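Local structure of UPF0141 protein yjdB (Campylobacter jejuni subsp. jejuni HB93-13, 4TN0) at residues Glu88-Asp100 with Leu281-Thr293. The protein probably transfers phosphoethanolamine from a lipid donor to periplasmic acceptors, using a zinc-bound active site, and is required for polymyxin resistance and motility. Numbering follows the deposited sequence.
Sequences ENAMDVLYKTGVD and LFSTLLGYFNVKT
L94, A90 and F289 have the largest buried areas where helices 90-96 and 281-288 pack side by side against the mixed sheet of this alkaline phosphatase-like domain. The axes of the two short helices run nearly parallel, 13° apart in direction, and come within 9.8 Å of each other. L94 reaches across with one methyl: CG lies anti to the carbonyl carbon (chi1 -60°), and CD2 comes to 3.5 Å from the carbonyl oxygen L285 O. The same methyl touches F289 CD2, V291 CG2 and L286 CD2, at the C-terminal end of the second helix. At the other end A90, the first helical residue, sets its small CB between F282 CD1 (3.8 Å) and L285 CD1 (3.9 Å); F282 comes close enough to graze the backbone of A90 with CE1. One turn on, V93 CG1 meets L286 CD2 at 3.6 Å, the two side chains crossing at about a right angle.

Both helices finish in Schellman motifs, with G98 and N290 as the C-prime residues of positive phi. Each turn swings the chain back into the interface, bringing V99 opposite F289 and V291 beside T97, whose CG2 touches V291 CG2. N89 caps the start of helix 90-96: its OD1 accepts from M91 N in the carbonyl plane, while D92 OD2 takes N89 N through its anti lone pair, completing a capping box. D92 is also salt-bridged to R117. On the sheet side of the pair, L285 and F289 touch I148 of strand 146-152 and L20 of strand 18-24. The F289 ring has Y288 CD1 over one face and V99 CG1 over the opposite one, both offset toward the rim; V99 CG1 makes a CH-pi contact 3.8 Å from the centroid and 25° off the ring normal.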
loop_
_atom_site.group_PDB
_atom_site.type_symbol
_atom_site.label_atom_id
_atom_site.label_comp_id
_atom_site.label_asym_id
_atom_site.label_seq_id
_atom_site.Cartn_x
_atom_site.Cartn_y
_atom_site.Cartn_z
ATOM N N GLU A 88 -2.020 -8.371 -18.538
ATOM C CA GLU A 88 -1.220 -8.790 -17.386
ATOM C C GLU A 88 -0.759 -7.583 -16.573
ATOM O O GLU A 88 -0.587 -6.497 -17.117
ATOM C CB GLU A 88 0.008 -9.610 -17.845
ATOM C CG GLU A 88 -0.314 -10.962 -18.489
ATOM C CD GLU A 88 0.928 -11.719 -18.970
ATOM O OE1 GLU A 88 1.817 -11.090 -19.593
ATOM O OE2 GLU A 88 1.009 -12.947 -18.737
ATOM N N ASN A 89 -0.527 -7.779 -15.280
ATOM C CA ASN A 89 -0.047 -6.697 -14.427
ATOM C C ASN A 89 1.296 -7.106 -13.842
ATOM O O ASN A 89 1.801 -8.170 -14.158
ATOM C CB ASN A 89 -1.069 -6.364 -13.305
ATOM C CG ASN A 89 -1.376 -7.574 -12.386
ATOM O OD1 ASN A 89 -0.515 -8.025 -11.623
ATOM N ND2 ASN A 89 -2.603 -8.092 -12.461
ATOM N N ALA A 90 1.875 -6.270 -12.990
ATOM C CA ALA A 90 3.152 -6.590 -12.353
ATOM C C ALA A 90 3.164 -7.968 -11.659
ATOM O O ALA A 90 4.170 -8.665 -11.686
ATOM C CB ALA A 90 3.513 -5.514 -11.356
ATOM N N MET A 91 2.052 -8.362 -11.045
ATOM C CA MET A 91 2.001 -9.644 -10.345
ATOM C C MET A 91 2.093 -10.832 -11.317
ATOM O O MET A 91 2.641 -11.873 -10.988
ATOM C CB MET A 91 0.713 -9.763 -9.507
ATOM C CG MET A 91 0.535 -8.689 -8.451
ATOM S SD MET A 91 1.828 -8.678 -7.211
ATOM C CE MET A 91 1.661 -10.350 -6.572
ATOM N N ASP A 92 1.474 -10.697 -12.479
ATOM C CA ASP A 92 1.543 -11.728 -13.501
ATOM C C ASP A 92 2.986 -11.867 -13.994
ATOM O O ASP A 92 3.457 -12.959 -14.273
ATOM C CB ASP A 92 0.634 -11.389 -14.685
ATOM C CG ASP A 92 -0.817 -11.336 -14.308
ATOM O OD1 ASP A 92 -1.337 -12.326 -13.731
ATOM O OD2 ASP A 92 -1.424 -10.271 -14.575
ATOM N N VAL A 93 3.668 -10.739 -14.150
ATOM C CA VAL A 93 5.053 -10.767 -14.585
ATOM C C VAL A 93 5.935 -11.467 -13.564
ATOM O O VAL A 93 6.751 -12.304 -13.937
ATOM C CB VAL A 93 5.593 -9.359 -14.863
ATOM C CG1 VAL A 93 7.066 -9.428 -15.263
ATOM C CG2 VAL A 93 4.773 -8.719 -15.958
ATOM N N LEU A 94 5.745 -11.179 -12.280
ATOM C CA LEU A 94 6.550 -11.855 -11.261
ATOM C C LEU A 94 6.228 -13.342 -11.203
ATOM O O LEU A 94 7.124 -14.160 -11.015
ATOM C CB LEU A 94 6.334 -11.238 -9.892
ATOM C CG LEU A 94 6.667 -9.767 -9.708
ATOM C CD1 LEU A 94 6.194 -9.333 -8.325
ATOM C CD2 LEU A 94 8.142 -9.541 -9.859
ATOM N N TYR A 95 4.958 -13.694 -11.391
ATOM C CA TYR A 95 4.544 -15.096 -11.333
ATOM C C TYR A 95 5.096 -15.915 -12.488
ATOM O O TYR A 95 5.590 -17.023 -12.294
ATOM C CB TYR A 95 3.021 -15.213 -11.343
ATOM C CG TYR A 95 2.482 -16.637 -11.413
ATOM C CD1 TYR A 95 2.149 -17.341 -10.259
ATOM C CD2 TYR A 95 2.292 -17.271 -12.645
ATOM C CE1 TYR A 95 1.647 -18.636 -10.326
ATOM C CE2 TYR A 95 1.796 -18.557 -12.723
ATOM C CZ TYR A 95 1.474 -19.237 -11.561
ATOM O OH TYR A 95 0.977 -20.520 -11.640
ATOM N N LYS A 96 5.003 -15.368 -13.693
ATOM C CA LYS A 96 5.427 -16.091 -14.877
ATOM C C LYS A 96 6.948 -16.164 -14.945
ATOM O O LYS A 96 7.507 -16.937 -15.714
ATOM C CB LYS A 96 4.829 -15.447 -16.135
ATOM C CG LYS A 96 5.498 -14.175 -16.588
ATOM C CD LYS A 96 4.773 -13.601 -17.794
ATOM C CE LYS A 96 5.554 -12.447 -18.400
ATOM N NZ LYS A 96 4.734 -11.802 -19.447
ATOM N N THR A 97 7.596 -15.383 -14.091
ATOM C CA THR A 97 9.042 -15.254 -14.056
ATOM C C THR A 97 9.574 -16.063 -12.840
ATOM O O THR A 97 10.749 -16.013 -12.458
ATOM C CB THR A 97 9.393 -13.745 -14.056
ATOM O OG1 THR A 97 9.348 -13.260 -15.404
ATOM C CG2 THR A 97 10.711 -13.464 -13.560
ATOM N N GLY A 98 8.678 -16.849 -12.249
ATOM C CA GLY A 98 9.061 -17.827 -11.247
ATOM C C GLY A 98 9.083 -17.358 -9.806
ATOM O O GLY A 98 9.430 -18.129 -8.922
ATOM N N VAL A 99 8.749 -16.095 -9.561
ATOM C CA VAL A 99 8.657 -15.583 -8.189
ATOM C C VAL A 99 7.472 -16.200 -7.440
ATOM O O VAL A 99 6.401 -16.390 -8.011
ATOM C CB VAL A 99 8.534 -14.060 -8.184
ATOM C CG1 VAL A 99 8.638 -13.515 -6.771
ATOM C CG2 VAL A 99 9.606 -13.462 -9.077
ATOM N N ASP A 100 7.675 -16.546 -6.169
ATOM C CA ASP A 100 6.576 -17.035 -5.323
ATOM C C ASP A 100 5.648 -15.864 -4.924
ATOM O O ASP A 100 6.065 -14.924 -4.232
ATOM C CB ASP A 100 7.129 -17.744 -4.082
ATOM C CG ASP A 100 6.048 -18.464 -3.270
ATOM O OD1 ASP A 100 4.845 -18.119 -3.364
ATOM O OD2 ASP A 100 6.418 -19.389 -2.521
ATOM N N LEU A 281 5.037 1.969 -8.919
ATOM C CA LEU A 281 4.960 0.659 -8.268
ATOM C C LEU A 281 5.373 -0.431 -9.249
ATOM O O LEU A 281 6.029 -1.408 -8.875
ATOM C CB LEU A 281 3.545 0.357 -7.717
ATOM C CG LEU A 281 3.485 -1.020 -7.016
ATOM C CD1 LEU A 281 4.412 -1.083 -5.811
ATOM C CD2 LEU A 281 2.080 -1.514 -6.613
ATOM N N PHE A 282 5.069 -0.220 -10.522
ATOM C CA PHE A 282 5.333 -1.245 -11.519
ATOM C C PHE A 282 6.824 -1.591 -11.605
ATOM O O PHE A 282 7.197 -2.750 -11.423
ATOM C CB PHE A 282 4.818 -0.805 -12.890
ATOM C CG PHE A 282 4.969 -1.855 -13.950
ATOM C CD1 PHE A 282 4.079 -2.915 -14.021
ATOM C CD2 PHE A 282 6.030 -1.812 -14.844
ATOM C CE1 PHE A 282 4.221 -3.891 -14.991
ATOM C CE2 PHE A 282 6.183 -2.790 -15.813
ATOM C CZ PHE A 282 5.280 -3.832 -15.885
ATOM N N SER A 283 7.677 -0.594 -11.851
ATOM C CA SER A 283 9.101 -0.875 -12.025
ATOM C C SER A 283 9.740 -1.252 -10.697
ATOM O O SER A 283 10.681 -2.056 -10.671
ATOM C CB SER A 283 9.846 0.326 -12.625
ATOM O OG SER A 283 9.510 0.536 -13.988
ATOM N N THR A 284 9.207 -0.710 -9.599
ATOM C CA THR A 284 9.741 -1.026 -8.274
ATOM C C THR A 284 9.559 -2.504 -7.973
ATOM O O THR A 284 10.429 -3.133 -7.368
ATOM C CB THR A 284 9.073 -0.192 -7.150
ATOM O OG1 THR A 284 9.394 1.189 -7.326
ATOM C CG2 THR A 284 9.586 -0.625 -5.787
ATOM N N LEU A 285 8.446 -3.063 -8.437
ATOM C CA LEU A 285 8.132 -4.472 -8.195
ATOM C C LEU A 285 8.927 -5.412 -9.119
ATOM O O LEU A 285 9.336 -6.502 -8.716
ATOM C CB LEU A 285 6.631 -4.700 -8.361
ATOM C CG LEU A 285 5.679 -4.231 -7.253
ATOM C CD1 LEU A 285 4.283 -4.620 -7.659
ATOM C CD2 LEU A 285 6.008 -4.827 -5.888
ATOM N N LEU A 286 9.135 -5.001 -10.362
ATOM C CA LEU A 286 9.967 -5.788 -11.257
ATOM C C LEU A 286 11.404 -5.719 -10.749
ATOM O O LEU A 286 12.041 -6.746 -10.514
ATOM C CB LEU A 286 9.872 -5.279 -12.693
ATOM C CG LEU A 286 8.537 -5.430 -13.410
ATOM C CD1 LEU A 286 8.738 -5.369 -14.912
ATOM C CD2 LEU A 286 7.888 -6.729 -13.022
ATOM N N GLY A 287 11.884 -4.496 -10.533
ATOM C CA GLY A 287 13.240 -4.267 -10.071
ATOM C C GLY A 287 13.625 -5.022 -8.811
ATOM O O GLY A 287 14.788 -5.384 -8.619
ATOM N N TYR A 288 12.649 -5.271 -7.948
ATOM C CA TYR A 288 12.949 -5.869 -6.660
ATOM C C TYR A 288 13.367 -7.312 -6.822
ATOM O O TYR A 288 14.217 -7.802 -6.073
ATOM C CB TYR A 288 11.755 -5.788 -5.707
ATOM C CG TYR A 288 12.143 -6.121 -4.288
ATOM C CD1 TYR A 288 12.101 -7.432 -3.822
ATOM C CD2 TYR A 288 12.579 -5.125 -3.421
ATOM C CE1 TYR A 288 12.474 -7.741 -2.530
ATOM C CE2 TYR A 288 12.954 -5.424 -2.129
ATOM C CZ TYR A 288 12.899 -6.735 -1.690
ATOM O OH TYR A 288 13.270 -7.037 -0.402
ATOM N N PHE A 289 12.772 -8.004 -7.789
ATOM C CA PHE A 289 13.123 -9.402 -8.000
ATOM C C PHE A 289 14.040 -9.539 -9.216
ATOM O O PHE A 289 14.211 -10.631 -9.751
ATOM C CB PHE A 289 11.858 -10.244 -8.154
ATOM C CG PHE A 289 11.043 -10.291 -6.909
ATOM C CD1 PHE A 289 11.243 -11.288 -5.971
ATOM C CD2 PHE A 289 10.108 -9.303 -6.642
ATOM C CE1 PHE A 289 10.505 -11.318 -4.803
ATOM C CE2 PHE A 289 9.370 -9.333 -5.478
ATOM C CZ PHE A 289 9.570 -10.338 -4.558
ATOM N N ASN A 290 14.681 -8.425 -9.581
ATOM C CA ASN A 290 15.633 -8.359 -10.693
ATOM C C ASN A 290 15.092 -8.893 -12.017
ATOM O O ASN A 290 15.794 -9.617 -12.725
ATOM C CB ASN A 290 16.916 -9.126 -10.337
ATOM C CG ASN A 290 17.602 -8.576 -9.101
ATOM O OD1 ASN A 290 17.671 -9.241 -8.060
ATOM N ND2 ASN A 290 18.085 -7.341 -9.199
ATOM N N VAL A 291 13.844 -8.564 -12.346
ATOM C CA VAL A 291 13.269 -9.042 -13.602
ATOM C C VAL A 291 13.891 -8.289 -14.778
ATOM O O VAL A 291 13.861 -7.053 -14.829
ATOM C CB VAL A 291 11.725 -8.892 -13.639
ATOM C CG1 VAL A 291 11.189 -9.240 -15.019
ATOM C CG2 VAL A 291 11.077 -9.799 -12.603
ATOM N N LYS A 292 14.457 -9.037 -15.721
ATOM C CA LYS A 292 15.092 -8.414 -16.871
ATOM C C LYS A 292 14.064 -8.317 -17.992
ATOM O O LYS A 292 13.505 -9.322 -18.419
ATOM C CB LYS A 292 16.334 -9.207 -17.317
ATOM C CG LYS A 292 17.478 -9.229 -16.293
ATOM C CD LYS A 292 18.037 -7.820 -16.038
ATOM C CE LYS A 292 19.145 -7.776 -14.968
ATOM N NZ LYS A 292 20.425 -8.452 -15.348
ATOM N N THR A 293 13.807 -7.092 -18.438
ATOM C CA THR A 293 12.806 -6.831 -19.465
ATOM C C THR A 293 12.914 -5.383 -19.908
ATOM O O THR A 293 13.399 -4.534 -19.161
ATOM C CB THR A 293 11.349 -7.118 -18.971
ATOM O OG1 THR A 293 10.406 -6.706 -19.972
ATOM C CG2 THR A 293 11.045 -6.375 -17.661
#